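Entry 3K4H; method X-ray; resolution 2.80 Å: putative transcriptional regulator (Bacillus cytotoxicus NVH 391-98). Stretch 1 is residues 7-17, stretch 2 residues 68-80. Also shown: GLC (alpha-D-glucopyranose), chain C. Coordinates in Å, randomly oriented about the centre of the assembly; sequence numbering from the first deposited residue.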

# COMPACT_ATOMS: atom_id res chain seq x y z
N THR A 7 2.00 -34.68 9.89
CA THR A 7 1.87 -33.49 9.08
C THR A 7 3.01 -33.48 8.13
O THR A 7 4.05 -34.03 8.43
CB THR A 7 2.05 -32.25 9.93
OG1 THR A 7 3.40 -31.79 9.81
CG2 THR A 7 1.76 -32.55 11.37
N THR A 8 2.82 -32.87 6.97
CA THR A 8 3.91 -32.71 6.02
C THR A 8 4.08 -31.28 5.65
O THR A 8 3.12 -30.60 5.39
CB THR A 8 3.67 -33.48 4.79
OG1 THR A 8 2.60 -34.40 5.03
CG2 THR A 8 4.92 -34.24 4.47
N LYS A 9 5.30 -30.78 5.65
CA LYS A 9 5.37 -29.42 5.28
C LYS A 9 5.91 -29.30 3.91
O LYS A 9 7.07 -29.46 3.67
CB LYS A 9 6.36 -28.78 6.19
CG LYS A 9 6.95 -29.71 7.14
CD LYS A 9 6.88 -29.13 8.48
CE LYS A 9 8.20 -28.57 8.84
NZ LYS A 9 8.17 -27.70 10.01
N THR A 10 5.05 -28.90 3.02
CA THR A 10 5.43 -28.65 1.70
C THR A 10 4.52 -27.55 1.40
O THR A 10 3.46 -27.51 1.92
CB THR A 10 5.14 -29.83 0.88
OG1 THR A 10 5.66 -30.96 1.56
CG2 THR A 10 5.82 -29.75 -0.37
N LEU A 11 4.92 -26.66 0.53
CA LEU A 11 4.09 -25.56 0.14
C LEU A 11 3.85 -25.71 -1.29
O LEU A 11 4.69 -26.13 -2.01
CB LEU A 11 4.82 -24.28 0.38
CG LEU A 11 5.11 -24.19 1.84
CD1 LEU A 11 5.69 -22.90 2.18
CD2 LEU A 11 3.83 -24.37 2.51
N GLY A 12 2.66 -25.39 -1.70
CA GLY A 12 2.29 -25.49 -3.08
C GLY A 12 2.40 -24.16 -3.78
O GLY A 12 2.12 -23.10 -3.20
N LEU A 13 2.80 -24.23 -5.04
CA LEU A 13 2.92 -23.04 -5.83
C LEU A 13 1.96 -23.18 -6.98
O LEU A 13 1.89 -24.24 -7.60
CB LEU A 13 4.34 -22.90 -6.35
CG LEU A 13 5.48 -23.02 -5.35
CD1 LEU A 13 6.79 -22.86 -6.09
CD2 LEU A 13 5.38 -22.02 -4.18
N VAL A 14 1.23 -22.11 -7.26
CA VAL A 14 0.34 -22.11 -8.39
C VAL A 14 0.68 -20.97 -9.33
O VAL A 14 0.76 -19.80 -8.93
CB VAL A 14 -1.13 -22.05 -7.96
CG1 VAL A 14 -2.05 -22.07 -9.15
CG2 VAL A 14 -1.46 -23.21 -7.06
N MSE A 15 0.91 -21.34 -10.59
CA MSE A 15 1.13 -20.39 -11.65
C MSE A 15 -0.15 -19.89 -12.34
O MSE A 15 -1.23 -20.45 -12.15
CB MSE A 15 2.05 -21.03 -12.66
CG MSE A 15 3.41 -20.43 -12.61
SE MSE A 15 4.79 -21.44 -11.66
CE MSE A 15 5.38 -19.92 -10.61
N PRO A 16 -0.05 -18.82 -13.13
CA PRO A 16 -1.19 -18.42 -13.95
C PRO A 16 -1.36 -19.31 -15.17
O PRO A 16 -2.39 -19.24 -15.82
CB PRO A 16 -0.85 -17.02 -14.40
CG PRO A 16 0.37 -16.65 -13.70
CD PRO A 16 1.03 -17.83 -13.19
N SER A 17 -0.38 -20.16 -15.45
CA SER A 17 -0.39 -21.03 -16.62
C SER A 17 0.77 -22.04 -16.54
O SER A 17 1.49 -22.09 -15.54
CB SER A 17 -0.31 -20.19 -17.92
OG SER A 17 -0.48 -21.01 -19.06
C1 GLC C . 3.42 -10.75 -9.89
C2 GLC C . 2.09 -11.29 -9.41
C3 GLC C . 1.15 -10.10 -9.30
C4 GLC C . 1.71 -9.04 -8.34
C5 GLC C . 3.13 -8.67 -8.73
C6 GLC C . 3.70 -7.76 -7.66
O2 GLC C . 1.61 -12.21 -10.35
O3 GLC C . -0.12 -10.61 -8.97
O4 GLC C . 1.05 -7.83 -8.46
O5 GLC C . 3.93 -9.82 -8.94
O6 GLC C . 3.80 -6.49 -8.24
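Stretch 2 (68-80) RQIGGIILLYSRE

Val 14 lies at the apolar centre of the contact, in its t rotamer. Its CG2 rests 3.8 Å from Ile 73 CG2 and its CB 3.6 Å from Leu 75 CD2. Val 14, Ile 73 and Leu 75 lie on one face of the sheet; Tyr 77, just past the strand, adds its CE1 at 3.9 Å from Val 14 CG1. The other face carries Leu 13, whose CD2 meets Ile 74 CD1 at 4.0 Å and whose CB lies 3.7 Å from Leu 76 CD2; the same Leu 76 CD2 also receives CE of selenomethionine Met 15 at 3.7 Å.

This alternation follows from the backbone. Stretch 2 runs as an extended strand through Ile 73 to Leu 75, parallel to strand 10-14, the N-to-C directions diverging by 28° (signed crossing angle -28°) and the axes approaching to 4.5 Å. Gly 12 pairs with Ile 73, Leu 13 with Ile 74 and Val 14 with Leu 75. Stretch 1 donates from Gly 12 N to Gly 72 O (2.8 Å) and from Val 14 N to Ile 74 O (3.1 Å), and accepts from Ile 74 N at Gly 12 O (2.7 Å) and from Leu 76 N at Val 14 O (2.9 Å). At Gly 12, where CA comes within 4.3 Å of Ile 73 CA, a CB would be tight against Ile 73 CG1 and Ile 70 CG2.

Beyond the strands, Pro 16 covers one face of the Tyr 77 ring, its CA 3.9 Å from the ring centroid, while Arg 79 NH2 reaches Pro 16 O in a weak hydrogen bond of 2.9 Å. Nearby, Leu 76 O accepts a 2.8 Å hydrogen bond from O2 of the bound glucose. At the opposite end, Gly 71 N donates to Thr 10 O at 3.2 Å. The exposed polar edge closes with a weak 3.3 Å hydrogen bond from Thr 8 OG1 to Gln 69 OE1.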

# COMPACT_ATOMS: atom_id res chain seq x y z
N ARG A 68 -3.90 -34.29 1.22
CA ARG A 68 -3.51 -34.04 2.62
C ARG A 68 -1.99 -33.98 2.86
O ARG A 68 -1.54 -34.11 4.01
CB ARG A 68 -4.11 -35.06 3.60
CG ARG A 68 -5.47 -35.60 3.27
CD ARG A 68 -6.54 -34.57 3.46
NE ARG A 68 -7.85 -35.20 3.41
CZ ARG A 68 -8.77 -34.97 2.47
NH1 ARG A 68 -9.93 -35.61 2.53
NH2 ARG A 68 -8.54 -34.09 1.50
N GLN A 69 -1.22 -33.76 1.80
CA GLN A 69 0.23 -33.68 1.92
C GLN A 69 0.71 -32.24 1.85
O GLN A 69 1.81 -31.94 2.35
CB GLN A 69 0.92 -34.51 0.83
CG GLN A 69 0.46 -35.98 0.69
CD GLN A 69 0.41 -36.71 2.02
OE1 GLN A 69 1.29 -36.55 2.88
NE2 GLN A 69 -0.63 -37.51 2.21
N ILE A 70 -0.08 -31.35 1.25
CA ILE A 70 0.31 -29.93 1.15
C ILE A 70 -0.30 -29.12 2.31
O ILE A 70 -1.51 -29.16 2.55
CB ILE A 70 -0.06 -29.31 -0.23
CG1 ILE A 70 0.48 -30.13 -1.41
CG2 ILE A 70 0.41 -27.89 -0.32
CD1 ILE A 70 1.79 -30.93 -1.14
N GLY A 71 0.56 -28.42 3.05
CA GLY A 71 0.15 -27.64 4.20
C GLY A 71 -0.39 -26.28 3.82
O GLY A 71 -1.23 -25.72 4.54
N GLY A 72 0.06 -25.72 2.70
CA GLY A 72 -0.33 -24.37 2.34
C GLY A 72 -0.03 -24.12 0.88
O GLY A 72 0.72 -24.89 0.27
N ILE A 73 -0.59 -23.05 0.31
CA ILE A 73 -0.42 -22.78 -1.12
C ILE A 73 -0.13 -21.32 -1.34
O ILE A 73 -0.79 -20.47 -0.72
CB ILE A 73 -1.70 -23.14 -1.90
CG1 ILE A 73 -1.90 -24.66 -1.95
CG2 ILE A 73 -1.66 -22.56 -3.28
CD1 ILE A 73 -3.17 -25.11 -2.66
N ILE A 74 0.86 -21.00 -2.17
CA ILE A 74 1.12 -19.62 -2.57
C ILE A 74 0.62 -19.47 -3.97
O ILE A 74 0.99 -20.23 -4.82
CB ILE A 74 2.61 -19.31 -2.61
CG1 ILE A 74 3.27 -19.64 -1.30
CG2 ILE A 74 2.85 -17.84 -2.89
CD1 ILE A 74 4.75 -19.33 -1.25
N LEU A 75 -0.24 -18.49 -4.22
CA LEU A 75 -0.64 -18.20 -5.60
C LEU A 75 0.30 -17.14 -6.15
O LEU A 75 0.41 -16.04 -5.58
CB LEU A 75 -2.08 -17.71 -5.64
CG LEU A 75 -3.19 -18.76 -5.64
CD1 LEU A 75 -4.49 -18.14 -5.28
CD2 LEU A 75 -3.31 -19.33 -7.04
N LEU A 76 1.00 -17.46 -7.23
CA LEU A 76 2.02 -16.54 -7.77
C LEU A 76 1.44 -15.47 -8.66
O LEU A 76 2.16 -14.77 -9.38
CB LEU A 76 3.11 -17.30 -8.52
CG LEU A 76 4.16 -17.98 -7.67
CD1 LEU A 76 4.25 -17.22 -6.40
CD2 LEU A 76 3.79 -19.42 -7.36
N TYR A 77 0.13 -15.34 -8.61
CA TYR A 77 -0.57 -14.45 -9.49
C TYR A 77 -1.90 -14.04 -8.84
O TYR A 77 -2.30 -14.64 -7.83
CB TYR A 77 -0.81 -15.13 -10.82
CG TYR A 77 -1.88 -16.17 -10.74
CD1 TYR A 77 -1.61 -17.43 -10.23
CD2 TYR A 77 -3.17 -15.89 -11.16
CE1 TYR A 77 -2.59 -18.39 -10.15
CE2 TYR A 77 -4.17 -16.84 -11.09
CZ TYR A 77 -3.87 -18.10 -10.58
OH TYR A 77 -4.86 -19.05 -10.50
N SER A 78 -2.56 -13.03 -9.43
CA SER A 78 -3.86 -12.59 -8.97
C SER A 78 -4.78 -12.21 -10.10
O SER A 78 -4.66 -11.14 -10.71
CB SER A 78 -3.74 -11.44 -8.01
OG SER A 78 -5.03 -10.93 -7.74
N ARG A 79 -5.71 -13.11 -10.35
CA ARG A 79 -6.65 -13.00 -11.43
C ARG A 79 -8.02 -12.81 -10.84
O ARG A 79 -8.32 -13.35 -9.79
CB ARG A 79 -6.65 -14.28 -12.26
CG ARG A 79 -7.33 -14.11 -13.60
CD ARG A 79 -7.45 -15.40 -14.33
NE ARG A 79 -6.14 -15.90 -14.77
CZ ARG A 79 -5.60 -17.05 -14.37
NH1 ARG A 79 -6.24 -17.86 -13.52
NH2 ARG A 79 -4.40 -17.39 -14.84
N GLU A 80 -8.84 -12.04 -11.55
CA GLU A 80 -10.25 -11.82 -11.27
C GLU A 80 -11.07 -13.10 -11.53
O GLU A 80 -10.92 -13.73 -12.59
CB GLU A 80 -10.72 -10.69 -12.18
CG GLU A 80 -11.94 -9.92 -11.70
CD GLU A 80 -12.60 -9.11 -12.82
OE1 GLU A 80 -11.92 -8.85 -13.84
OE2 GLU A 80 -13.81 -8.76 -12.68